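Local atomic coordinates of non-toxic crystal protein (Bacillus thuringiensis, PDB entry 2D42), a protein that is of unknown function but, although non-toxic, forms part of parasporal inclusions and closely resembles beta-pore-forming toxins of the aerolysin type in structure. Residues Asn54-Asp59 and Leu158-Phe163; Arg61-Thr66 and Gly73-Ser78; Phe77-Thr82 and Gly154-Glu159; Asp140-Arg145 and Thr236-Val241. All blocks are in the same frame, centred on the assembly; numbering follows the deposited sequence.

Contact 1: residues Asn54-Asp59 and Leu158-Phe163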
loop_
_atom_site.group_PDB
_atom_site.type_symbol
_atom_site.label_atom_id
_atom_site.label_comp_id
_atom_site.label_asym_id
_atom_site.label_seq_id
_atom_site.Cartn_x
_atom_site.Cartn_y
_atom_site.Cartn_z
ATOM N N ASN A 54 3.287 15.689 14.931
ATOM C CA ASN A 54 3.021 15.695 16.363
ATOM C C ASN A 54 4.326 15.329 17.044
ATOM O O ASN A 54 5.072 14.490 16.545
ATOM C CB ASN A 54 1.968 14.654 16.763
ATOM C CG ASN A 54 0.570 15.022 16.309
ATOM O OD1 ASN A 54 0.249 16.193 16.128
ATOM N ND2 ASN A 54 -0.277 14.018 16.154
ATOM N N HIS A 55 4.598 15.967 18.173
ATOM C CA HIS A 55 5.804 15.701 18.943
ATOM C C HIS A 55 5.406 14.802 20.103
ATOM O O HIS A 55 4.755 15.242 21.048
ATOM C CB HIS A 55 6.402 17.012 19.457
ATOM C CG HIS A 55 7.408 17.625 18.533
ATOM N ND1 HIS A 55 7.211 17.721 17.172
ATOM C CD2 HIS A 55 8.625 18.168 18.776
ATOM C CE1 HIS A 55 8.264 18.293 16.616
ATOM N NE2 HIS A 55 9.137 18.575 17.568
ATOM N N ILE A 56 5.797 13.537 20.004
ATOM C CA ILE A 56 5.482 12.525 20.999
ATOM C C ILE A 56 6.629 12.269 21.979
ATOM O O ILE A 56 7.751 11.970 21.568
ATOM C CB ILE A 56 5.149 11.190 20.307
ATOM C CG1 ILE A 56 3.996 11.398 19.326
ATOM C CG2 ILE A 56 4.799 10.127 21.339
ATOM C CD1 ILE A 56 3.705 10.187 18.479
ATOM N N VAL A 57 6.341 12.391 23.270
ATOM C CA VAL A 57 7.348 12.126 24.289
ATOM C C VAL A 57 7.408 10.614 24.482
ATOM O O VAL A 57 6.503 10.013 25.061
ATOM C CB VAL A 57 6.990 12.801 25.622
ATOM C CG1 VAL A 57 7.962 12.354 26.724
ATOM C CG2 VAL A 57 7.050 14.312 25.456
ATOM N N LEU A 58 8.469 10.000 23.965
ATOM C CA LEU A 58 8.658 8.555 24.062
ATOM C C LEU A 58 9.157 8.123 25.432
ATOM O O LEU A 58 8.807 7.045 25.918
ATOM C CB LEU A 58 9.665 8.085 23.000
ATOM C CG LEU A 58 9.281 8.211 21.519
ATOM C CD1 LEU A 58 10.468 7.823 20.645
ATOM C CD2 LEU A 58 8.084 7.321 21.223
ATOM N N ASP A 59 9.969 8.968 26.067
ATOM C CA ASP A 59 10.529 8.616 27.368
ATOM C C ASP A 59 11.085 9.865 28.050
ATOM O O ASP A 59 11.297 10.897 27.415
ATOM C CB ASP A 59 11.671 7.610 27.152
ATOM C CG ASP A 59 11.840 6.625 28.298
ATOM O OD1 ASP A 59 11.397 6.896 29.441
ATOM O OD2 ASP A 59 12.454 5.564 28.036
ATOM N N LEU A 158 9.684 11.937 19.768
ATOM C CA LEU A 158 9.546 11.432 18.414
ATOM C C LEU A 158 8.683 12.388 17.614
ATOM O O LEU A 158 7.599 12.786 18.052
ATOM C CB LEU A 158 8.883 10.053 18.390
ATOM C CG LEU A 158 8.469 9.564 16.991
ATOM C CD1 LEU A 158 9.709 9.309 16.145
ATOM C CD2 LEU A 158 7.637 8.295 17.095
ATOM N N GLU A 159 9.172 12.769 16.442
ATOM C CA GLU A 159 8.410 13.633 15.564
ATOM C C GLU A 159 7.661 12.670 14.643
ATOM O O GLU A 159 8.273 11.974 13.829
ATOM C CB GLU A 159 9.345 14.524 14.762
ATOM C CG GLU A 159 8.645 15.536 13.908
ATOM C CD GLU A 159 9.617 16.556 13.365
ATOM O OE1 GLU A 159 10.229 16.296 12.306
ATOM O OE2 GLU A 159 9.784 17.610 14.018
ATOM N N GLN A 160 6.341 12.621 14.796
ATOM C CA GLN A 160 5.504 11.733 14.008
ATOM C C GLN A 160 4.716 12.455 12.928
ATOM O O GLN A 160 3.960 13.385 13.213
ATOM C CB GLN A 160 4.526 10.984 14.914
ATOM C CG GLN A 160 3.694 9.938 14.181
ATOM C CD GLN A 160 2.717 9.229 15.092
ATOM O OE1 GLN A 160 1.885 9.869 15.732
ATOM N NE2 GLN A 160 2.809 7.898 15.156
ATOM N N GLY A 161 4.904 12.014 11.685
ATOM C CA GLY A 161 4.194 12.602 10.565
ATOM C C GLY A 161 2.899 11.857 10.301
ATOM O O GLY A 161 2.710 10.729 10.759
ATOM N N ALA A 162 1.995 12.491 9.565
ATOM C CA ALA A 162 0.720 11.878 9.232
ATOM C C ALA A 162 0.420 12.277 7.801
ATOM O O ALA A 162 0.876 13.324 7.342
ATOM C CB ALA A 162 -0.382 12.382 10.173
ATOM N N PHE A 163 -0.346 11.455 7.091
ATOM C CA PHE A 163 -0.651 11.772 5.701
ATOM C C PHE A 163 -1.925 11.085 5.235
ATOM O O PHE A 163 -2.410 10.151 5.857
ATOM C CB PHE A 163 0.514 11.321 4.812
ATOM C CG PHE A 163 0.804 9.854 4.930
ATOM C CD1 PHE A 163 0.158 8.934 4.111
ATOM C CD2 PHE A 163 1.641 9.382 5.939
ATOM C CE1 PHE A 163 0.336 7.564 4.303
ATOM C CE2 PHE A 163 1.823 8.015 6.138
ATOM C CZ PHE A 163 1.166 7.106 5.315
#

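Contact 2: residues Arg61-Thr66 and Gly73-Ser78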
loop_
_atom_site.group_PDB
_atom_site.type_symbol
_atom_site.label_atom_id
_atom_site.label_comp_id
_atom_site.label_asym_id
_atom_site.label_seq_id
_atom_site.Cartn_x
_atom_site.Cartn_y
_atom_site.Cartn_z
ATOM N N ARG A 61 13.910 10.528 31.449
ATOM C CA ARG A 61 14.711 9.959 32.534
ATOM C C ARG A 61 15.471 11.050 33.256
ATOM O O ARG A 61 15.681 12.140 32.720
ATOM C CB ARG A 61 15.701 8.918 31.998
ATOM C CG ARG A 61 15.039 7.667 31.501
ATOM C CD ARG A 61 14.325 6.965 32.648
ATOM N NE ARG A 61 13.202 6.178 32.173
ATOM C CZ ARG A 61 12.234 5.709 32.955
ATOM N NH1 ARG A 61 12.247 5.943 34.261
ATOM N NH2 ARG A 61 11.243 5.008 32.425
ATOM N N ILE A 62 15.911 10.737 34.467
ATOM C CA ILE A 62 16.615 11.706 35.275
ATOM C C ILE A 62 17.930 11.218 35.850
ATOM O O ILE A 62 18.024 10.101 36.344
ATOM C CB ILE A 62 15.717 12.158 36.451
ATOM C CG1 ILE A 62 14.448 12.817 35.896
ATOM C CG2 ILE A 62 16.494 13.102 37.375
ATOM C CD1 ILE A 62 13.418 13.172 36.932
ATOM N N ILE A 63 18.953 12.060 35.768
ATOM C CA ILE A 63 20.244 11.737 36.357
ATOM C C ILE A 63 20.498 12.866 37.342
ATOM O O ILE A 63 20.646 14.021 36.949
ATOM C CB ILE A 63 21.367 11.688 35.312
ATOM C CG1 ILE A 63 21.108 10.529 34.342
ATOM C CG2 ILE A 63 22.711 11.543 36.014
ATOM C CD1 ILE A 63 22.171 10.372 33.260
ATOM N N THR A 64 20.516 12.537 38.625
ATOM C CA THR A 64 20.721 13.546 39.650
ATOM C C THR A 64 22.111 13.501 40.262
ATOM O O THR A 64 22.584 12.442 40.664
ATOM C CB THR A 64 19.714 13.383 40.783
ATOM O OG1 THR A 64 18.389 13.368 40.245
ATOM C CG2 THR A 64 19.852 14.528 41.782
ATOM N N ASN A 65 22.765 14.655 40.335
ATOM C CA ASN A 65 24.091 14.715 40.938
ATOM C C ASN A 65 23.987 15.417 42.282
ATOM O O ASN A 65 23.870 16.644 42.350
ATOM C CB ASN A 65 25.073 15.463 40.041
ATOM C CG ASN A 65 26.438 15.627 40.690
ATOM O OD1 ASN A 65 26.688 15.094 41.770
ATOM N ND2 ASN A 65 27.322 16.365 40.037
ATOM N N THR A 66 24.012 14.637 43.354
ATOM C CA THR A 66 23.921 15.208 44.686
ATOM C C THR A 66 25.309 15.417 45.288
ATOM O O THR A 66 25.451 15.549 46.496
ATOM C CB THR A 66 23.096 14.304 45.620
ATOM O OG1 THR A 66 23.799 13.078 45.844
ATOM C CG2 THR A 66 21.736 13.994 44.991
ATOM N N GLY A 73 27.093 12.166 32.483
ATOM C CA GLY A 73 25.914 11.326 32.475
ATOM C C GLY A 73 25.620 10.937 31.041
ATOM O O GLY A 73 26.004 11.640 30.113
ATOM N N VAL A 74 24.959 9.807 30.851
ATOM C CA VAL A 74 24.615 9.361 29.513
ATOM C C VAL A 74 23.219 8.758 29.539
ATOM O O VAL A 74 22.935 7.866 30.344
ATOM C CB VAL A 74 25.611 8.290 28.982
ATOM C CG1 VAL A 74 25.113 7.726 27.661
ATOM C CG2 VAL A 74 26.994 8.916 28.763
ATOM N N PHE A 75 22.350 9.283 28.682
ATOM C CA PHE A 75 20.991 8.783 28.549
ATOM C C PHE A 75 20.984 7.873 27.326
ATOM O O PHE A 75 21.279 8.315 26.217
ATOM C CB PHE A 75 19.997 9.925 28.308
ATOM C CG PHE A 75 19.776 10.809 29.502
ATOM C CD1 PHE A 75 19.070 10.344 30.605
ATOM C CD2 PHE A 75 20.260 12.112 29.517
ATOM C CE1 PHE A 75 18.848 11.166 31.708
ATOM C CE2 PHE A 75 20.043 12.946 30.621
ATOM C CZ PHE A 75 19.335 12.469 31.714
ATOM N N SER A 76 20.669 6.601 27.529
ATOM C CA SER A 76 20.593 5.669 26.416
ATOM C C SER A 76 19.128 5.245 26.258
ATOM O O SER A 76 18.574 4.547 27.111
ATOM C CB SER A 76 21.466 4.442 26.673
ATOM O OG SER A 76 21.198 3.463 25.693
ATOM N N PHE A 77 18.519 5.665 25.153
ATOM C CA PHE A 77 17.122 5.370 24.877
ATOM C C PHE A 77 16.910 4.346 23.769
ATOM O O PHE A 77 17.644 4.307 22.785
ATOM C CB PHE A 77 16.388 6.654 24.482
ATOM C CG PHE A 77 16.237 7.648 25.600
ATOM C CD1 PHE A 77 15.367 7.400 26.661
ATOM C CD2 PHE A 77 16.933 8.853 25.572
ATOM C CE1 PHE A 77 15.189 8.344 27.675
ATOM C CE2 PHE A 77 16.765 9.799 26.579
ATOM C CZ PHE A 77 15.890 9.545 27.630
ATOM N N SER A 78 15.874 3.536 23.943
ATOM C CA SER A 78 15.486 2.518 22.981
ATOM C C SER A 78 13.979 2.378 23.092
ATOM O O SER A 78 13.469 1.901 24.099
ATOM C CB SER A 78 16.141 1.177 23.305
ATOM O OG SER A 78 15.546 0.146 22.535
#

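Contact 3: residues Phe77-Thr82 and Gly154-Glu159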
loop_
_atom_site.group_PDB
_atom_site.type_symbol
_atom_site.label_atom_id
_atom_site.label_comp_id
_atom_site.label_asym_id
_atom_site.label_seq_id
_atom_site.Cartn_x
_atom_site.Cartn_y
_atom_site.Cartn_z
ATOM N N PHE A 77 18.519 5.665 25.153
ATOM C CA PHE A 77 17.122 5.370 24.877
ATOM C C PHE A 77 16.910 4.346 23.769
ATOM O O PHE A 77 17.644 4.307 22.785
ATOM C CB PHE A 77 16.388 6.654 24.482
ATOM C CG PHE A 77 16.237 7.648 25.600
ATOM C CD1 PHE A 77 15.367 7.400 26.661
ATOM C CD2 PHE A 77 16.933 8.853 25.572
ATOM C CE1 PHE A 77 15.189 8.344 27.675
ATOM C CE2 PHE A 77 16.765 9.799 26.579
ATOM C CZ PHE A 77 15.890 9.545 27.630
ATOM N N SER A 78 15.874 3.536 23.943
ATOM C CA SER A 78 15.486 2.518 22.981
ATOM C C SER A 78 13.979 2.378 23.092
ATOM O O SER A 78 13.469 1.901 24.099
ATOM C CB SER A 78 16.141 1.177 23.305
ATOM O OG SER A 78 15.546 0.146 22.535
ATOM N N ASN A 79 13.263 2.791 22.059
ATOM C CA ASN A 79 11.821 2.696 22.104
ATOM C C ASN A 79 11.272 2.220 20.760
ATOM O O ASN A 79 11.562 2.795 19.711
ATOM C CB ASN A 79 11.255 4.059 22.522
ATOM C CG ASN A 79 11.828 4.541 23.872
ATOM O OD1 ASN A 79 11.373 4.136 24.945
ATOM N ND2 ASN A 79 12.846 5.389 23.810
ATOM N N ALA A 80 10.503 1.138 20.798
ATOM C CA ALA A 80 9.916 0.571 19.590
ATOM C C ALA A 80 8.518 1.136 19.404
ATOM O O ALA A 80 7.578 0.700 20.059
ATOM C CB ALA A 80 9.864 -0.956 19.698
ATOM N N TYR A 81 8.393 2.110 18.506
ATOM C CA TYR A 81 7.121 2.767 18.228
ATOM C C TYR A 81 6.421 2.163 17.018
ATOM O O TYR A 81 7.037 1.916 15.984
ATOM C CB TYR A 81 7.345 4.261 17.974
ATOM C CG TYR A 81 6.116 5.102 18.222
ATOM C CD1 TYR A 81 5.658 5.329 19.525
ATOM C CD2 TYR A 81 5.390 5.646 17.162
ATOM C CE1 TYR A 81 4.502 6.080 19.768
ATOM C CE2 TYR A 81 4.234 6.396 17.389
ATOM C CZ TYR A 81 3.794 6.608 18.696
ATOM O OH TYR A 81 2.645 7.333 18.932
ATOM N N THR A 82 5.118 1.959 17.148
ATOM C CA THR A 82 4.322 1.379 16.080
ATOM C C THR A 82 3.423 2.400 15.416
ATOM O O THR A 82 2.583 3.009 16.073
ATOM C CB THR A 82 3.430 0.254 16.605
ATOM O OG1 THR A 82 4.250 -0.804 17.108
ATOM C CG2 THR A 82 2.534 -0.276 15.494
ATOM N N GLY A 154 16.455 14.198 30.874
ATOM C CA GLY A 154 16.486 13.924 29.453
ATOM C C GLY A 154 15.136 13.437 28.949
ATOM O O GLY A 154 14.614 12.435 29.430
ATOM N N VAL A 155 14.586 14.146 27.967
ATOM C CA VAL A 155 13.292 13.810 27.375
ATOM C C VAL A 155 13.521 13.362 25.935
ATOM O O VAL A 155 14.129 14.085 25.143
ATOM C CB VAL A 155 12.339 15.044 27.381
ATOM C CG1 VAL A 155 11.063 14.727 26.625
ATOM C CG2 VAL A 155 12.008 15.437 28.824
ATOM N N TYR A 156 13.050 12.158 25.625
ATOM C CA TYR A 156 13.175 11.543 24.298
ATOM C C TYR A 156 11.878 11.803 23.543
ATOM O O TYR A 156 10.806 11.347 23.954
ATOM C CB TYR A 156 13.415 10.033 24.461
ATOM C CG TYR A 156 13.887 9.309 23.216
ATOM C CD1 TYR A 156 14.742 9.925 22.298
ATOM C CD2 TYR A 156 13.529 7.981 22.990
ATOM C CE1 TYR A 156 15.231 9.224 21.181
ATOM C CE2 TYR A 156 14.010 7.273 21.886
ATOM C CZ TYR A 156 14.862 7.894 20.990
ATOM O OH TYR A 156 15.383 7.170 19.933
ATOM N N THR A 157 11.978 12.560 22.453
ATOM C CA THR A 157 10.824 12.930 21.645
ATOM C C THR A 157 10.847 12.386 20.227
ATOM O O THR A 157 11.890 12.370 19.566
ATOM C CB THR A 157 10.708 14.468 21.551
ATOM O OG1 THR A 157 10.507 14.998 22.861
ATOM C CG2 THR A 157 9.550 14.879 20.651
ATOM N N LEU A 158 9.684 11.937 19.768
ATOM C CA LEU A 158 9.546 11.432 18.414
ATOM C C LEU A 158 8.683 12.388 17.614
ATOM O O LEU A 158 7.599 12.786 18.052
ATOM C CB LEU A 158 8.883 10.053 18.390
ATOM C CG LEU A 158 8.469 9.564 16.991
ATOM C CD1 LEU A 158 9.709 9.309 16.145
ATOM C CD2 LEU A 158 7.637 8.295 17.095
ATOM N N GLU A 159 9.172 12.769 16.442
ATOM C CA GLU A 159 8.410 13.633 15.564
ATOM C C GLU A 159 7.661 12.670 14.643
ATOM O O GLU A 159 8.273 11.974 13.829
ATOM C CB GLU A 159 9.345 14.524 14.762
ATOM C CG GLU A 159 8.645 15.536 13.908
ATOM C CD GLU A 159 9.617 16.556 13.365
ATOM O OE1 GLU A 159 10.229 16.296 12.306
ATOM O OE2 GLU A 159 9.784 17.610 14.018
#

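Contact 4: residues Asp140-Arg145 and Thr236-Val241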
loop_
_atom_site.group_PDB
_atom_site.type_symbol
_atom_site.label_atom_id
_atom_site.label_comp_id
_atom_site.label_asym_id
_atom_site.label_seq_id
_atom_site.Cartn_x
_atom_site.Cartn_y
_atom_site.Cartn_z
ATOM N N ASP A 140 18.677 6.035 20.589
ATOM C CA ASP A 140 19.482 7.247 20.646
ATOM C C ASP A 140 20.095 7.392 22.025
ATOM O O ASP A 140 19.598 6.829 23.003
ATOM C CB ASP A 140 18.626 8.483 20.338
ATOM C CG ASP A 140 18.211 8.556 18.881
ATOM O OD1 ASP A 140 19.074 8.846 18.033
ATOM O OD2 ASP A 140 17.027 8.313 18.579
ATOM N N SER A 141 21.184 8.143 22.099
ATOM C CA SER A 141 21.843 8.370 23.372
ATOM C C SER A 141 22.291 9.813 23.425
ATOM O O SER A 141 22.355 10.487 22.401
ATOM C CB SER A 141 23.049 7.444 23.538
ATOM O OG SER A 141 24.106 7.838 22.681
ATOM N N GLN A 142 22.595 10.288 24.622
ATOM C CA GLN A 142 23.034 11.664 24.801
ATOM C C GLN A 142 23.913 11.786 26.034
ATOM O O GLN A 142 23.511 11.401 27.135
ATOM C CB GLN A 142 21.827 12.588 24.961
ATOM C CG GLN A 142 22.183 14.021 25.361
ATOM C CD GLN A 142 22.825 14.796 24.237
ATOM O OE1 GLN A 142 22.211 15.017 23.196
ATOM N NE2 GLN A 142 24.071 15.211 24.433
ATOM N N THR A 143 25.108 12.330 25.848
ATOM C CA THR A 143 26.030 12.514 26.951
ATOM C C THR A 143 25.836 13.921 27.476
ATOM O O THR A 143 25.587 14.849 26.710
ATOM C CB THR A 143 27.479 12.323 26.490
ATOM O OG1 THR A 143 27.597 11.045 25.855
ATOM C CG2 THR A 143 28.425 12.371 27.681
ATOM N N ILE A 144 25.957 14.078 28.786
ATOM C CA ILE A 144 25.743 15.370 29.413
ATOM C C ILE A 144 26.643 15.538 30.623
ATOM O O ILE A 144 26.995 14.565 31.280
ATOM C CB ILE A 144 24.270 15.491 29.887
ATOM C CG1 ILE A 144 23.999 16.895 30.411
ATOM C CG2 ILE A 144 23.984 14.462 30.979
ATOM C CD1 ILE A 144 24.078 17.947 29.337
ATOM N N ARG A 145 27.020 16.775 30.913
ATOM C CA ARG A 145 27.843 17.037 32.075
ATOM C C ARG A 145 26.915 17.608 33.120
ATOM O O ARG A 145 26.339 18.679 32.936
ATOM C CB ARG A 145 28.955 18.037 31.756
ATOM C CG ARG A 145 29.793 18.399 32.974
ATOM C CD ARG A 145 31.028 19.206 32.595
ATOM N NE ARG A 145 31.938 18.431 31.755
ATOM C CZ ARG A 145 33.130 18.856 31.349
ATOM N NH1 ARG A 145 33.567 20.060 31.703
ATOM N NH2 ARG A 145 33.889 18.076 30.590
ATOM N N THR A 236 13.993 11.761 15.775
ATOM C CA THR A 236 13.903 11.850 17.223
ATOM C C THR A 236 14.775 12.961 17.770
ATOM O O THR A 236 15.720 13.408 17.116
ATOM C CB THR A 236 14.339 10.547 17.890
ATOM O OG1 THR A 236 15.674 10.231 17.475
ATOM C CG2 THR A 236 13.406 9.413 17.505
ATOM N N PHE A 237 14.443 13.414 18.974
ATOM C CA PHE A 237 15.205 14.463 19.628
ATOM C C PHE A 237 15.387 14.109 21.095
ATOM O O PHE A 237 14.485 13.544 21.723
ATOM C CB PHE A 237 14.473 15.817 19.595
ATOM C CG PHE A 237 14.088 16.297 18.222
ATOM C CD1 PHE A 237 12.823 16.027 17.706
ATOM C CD2 PHE A 237 14.975 17.066 17.463
ATOM C CE1 PHE A 237 12.441 16.519 16.455
ATOM C CE2 PHE A 237 14.606 17.563 16.213
ATOM C CZ PHE A 237 13.337 17.289 15.709
ATOM N N ILE A 238 16.551 14.434 21.639
ATOM C CA ILE A 238 16.775 14.232 23.057
ATOM C C ILE A 238 17.069 15.626 23.588
ATOM O O ILE A 238 18.014 16.272 23.152
ATOM C CB ILE A 238 17.972 13.320 23.372
ATOM C CG1 ILE A 238 17.672 11.880 22.935
ATOM C CG2 ILE A 238 18.256 13.367 24.871
ATOM C CD1 ILE A 238 18.806 10.890 23.196
ATOM N N ASP A 239 16.228 16.109 24.492
ATOM C CA ASP A 239 16.432 17.420 25.079
ATOM C C ASP A 239 16.713 17.248 26.564
ATOM O O ASP A 239 15.989 16.555 27.274
ATOM C CB ASP A 239 15.205 18.302 24.858
ATOM C CG ASP A 239 14.966 18.594 23.386
ATOM O OD1 ASP A 239 15.774 19.331 22.779
ATOM O OD2 ASP A 239 13.980 18.076 22.835
ATOM N N VAL A 240 17.778 17.888 27.021
ATOM C CA VAL A 240 18.172 17.793 28.412
ATOM C C VAL A 240 18.085 19.133 29.134
ATOM O O VAL A 240 18.723 20.107 28.741
ATOM C CB VAL A 240 19.608 17.268 28.530
ATOM C CG1 VAL A 240 19.977 17.068 29.992
ATOM C CG2 VAL A 240 19.747 15.969 27.745
ATOM N N VAL A 241 17.276 19.173 30.183
ATOM C CA VAL A 241 17.135 20.368 30.991
ATOM C C VAL A 241 17.974 20.122 32.240
ATOM O O VAL A 241 17.731 19.168 32.986
ATOM C CB VAL A 241 15.672 20.610 31.409
ATOM C CG1 VAL A 241 15.610 21.717 32.458
ATOM C CG2 VAL A 241 14.837 20.995 30.189
HETATM O O HOH W 1 20.316 17.354 23.827
#

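Contact 1: residues Asn54-Asp59 and Leu158-Phe163
Glu159 holds CG anti to its backbone N (chi1 -175°) and then runs extended, beside the ring of His55. The two side chains point the same way. Glu159 OE2 comes within 3.1 Å of His55 CE1. It lies farther from His55 NE2, at 3.7 Å, and makes no hydrogen bond to the ring. Ring and carboxylate planes are 51° apart. The other carboxylate oxygen, OE1, is bonded to Gln235.

The backbones that carry these groups pair antiparallel. Asn54 and Gln160 exchange two backbone bonds. Ile56 and Leu158 exchange two more, the shorter being Leu158 N to Ile56 O at 2.6 Å. His55 and Glu159 form the non-hydrogen-bonded pair between them.

On the other face, Ile56 CD1 lies 3.3 Å from Gln160 OE1, while Gln160 NE2 makes a weak hydrogen bond to Ser83. Leu58 CD1 packs 3.5 Å from Leu158 CB. Farther on, Tyr156 is opposed by two residues, Leu58 and Asp59, which makes a classic beta bulge.

One face thus carries the polar pair His55 and Glu159; the other mixes Ile56 and Leu158 with the amides of Asn54 and Gln160. On the first face, the nearby carboxylate could favour a protonated imidazole.

Contact 2: residues Arg61-Thr66 and Gly73-Ser78
Ile63 and Phe75 meet tip to tip and make the main apolar contact. Ile63 CG1 is anti to its carbonyl carbon (chi1 -65°), and CG1 lies 3.5 Å from Phe75 CE1. Beyond it, Ile63 CD1 sits over one face of the Phe75 ring, 3.9 Å from the centroid and offset toward the rim. This is a CH-pi contact. The same methyl also touches the backbone at Gly73 and Val74. Ile63 CD1 lies 3.7 Å from Val74 N.

Arg61 contributes aliphatic carbons. Arg61 CB lies 3.9 Å from Phe75 CE1, and Arg61 CG is as far from Phe77 CE1, in an oblique approach. The chain then bends at chi2 (-63°), and the end of the side chain leads away from the facing strand. Arg61 NE makes a long, weak ion pair with Asp59.

Polar backbone atoms also approach the Phe75 ring. Arg61 O is 3.5 Å from Phe75 CE1, and Ile62 N lies near the ring plane at the edge.

The two segments share no hydrogen bond. Each finds its backbone partners elsewhere: Arg61 and Ile63 pair with Gly154 and Ala152, while Gly73 and Phe75 pair with Ile144 and Gln142. The strand axes are 8.3 Å apart and run nearly antiparallel, at 168°. Consecutive strands that face each other through side chains, each paired with a different neighbour, form a beta arch. Here it joins the two layers of a beta sandwich.

Contact 3: residues Phe77-Thr82 and Gly154-Glu159
Phe77 and Tyr156 lay their rings nearly parallel, with planes 7° apart, but the rings are displaced until little of one lies over the other. The centroids are 4.8 Å apart. Each ring instead receives the CB of the other residue on a face. Tyr156 CB sits over the centre of the Phe77 ring, 3.7 Å from the centroid. Phe77 CB sits over the Tyr156 ring, offset toward the rim, also 3.7 Å from the centroid. The two side chains run antiparallel, so each CB comes to lie over the other's ring in a double CH-pi contact. At the edge of the Phe77 ring, Gly154 O lies near the plane, 3.6 Å from Phe77 CZ.

Tyr81 offers a face to Leu158. With CG anti to the backbone N (chi1 -157°), the Tyr81 ring meets the methyl carbon Leu158 CD2. This methyl sits above the ring, offset toward the rim, and Leu158 CD2 comes within 3.5 Å of Tyr81 CD2.

The two strands belong to opposite layers of a beta sandwich. Strand 71-94 pairs here with strand 129-146, and strand 150-185 with strands 54-65 and 219-244. The segment axes stay 9.3 Å apart and cross at -34°, in the range usual for aligned sheet packing. The gap is filled mainly by side chains.

The Tyr156 hydroxyl is hydrogen-bonded to Asp140 OD2 on strand 129-146. Phe138 and Ile238 also touch Tyr156, and Phe138 packs on Leu158 as well.

Contact 4: residues Asp140-Arg145 and Thr236-Val241
Asp140, Gln142 and Ile144 face Thr236, Ile238 and Val240 in a sheet-to-sheet contact near the surface of the beta sandwich. Strand 129-146 pairs with strand 71-94 in one layer. Strand 219-244 pairs here with strand 150-185 in the other. The segment axes are 8.0 Å apart and cross at -25°.

At one end, Asp140 and Thr236 meet tip to tip. Thr236 OG1 donates to Asp140 OD2 at 2.6 Å, from above the carboxylate plane. Thr236 presents OG1 to the carboxylate from a position between its own backbone N and carbonyl carbon (chi1 57°).

The middle is packed by aliphatic carbons. Ile238 CD1 packs 3.7 Å from Asp140 CB, and Ile238 CG2 is equally close to Gln142 CB. Farther along, Ile144 CG1 meets Val240 CG1 at 4.0 Å.

Gln142 bends at chi2 (72°), and its amide makes two polar links. Gln142 NE2 donates to Thr143 O at 2.8 Å. Gln142 OE1 accepts from a water, 3.1 Å away, that also donates to Ile238 O. The water thereby links the two layers.

Asp140 OD2 is also hydrogen-bonded to the hydroxyl of Tyr156, though at a distance too short to be relied on. The Thr236 bond alone would probably help to stabilise a negative charge there.

All four contacts lie in one half of this elongated molecule, about 22 to 40 Å from its centre. Contact 1 is pairing within a layer; contacts 2, 3 and 4 pack one layer on the other. Contacts 1 and 3 have centres about 9 Å apart and share Leu158 and Glu159. Contacts 2 and 3 share Phe77 and Ser78, with centres about 14 Å apart. Contact 4 lies about 9 Å from contact 2 and 11 Å from contact 3, between centres. Backbone pairing joins contact 4 to contact 2: Gly73 N lies 2.7 Å from Ile144 O. Contacts 1 and 2 are farthest apart, about 22 Å between centres, yet Asp59 CB packs 3.6 Å from Phe77 CE1.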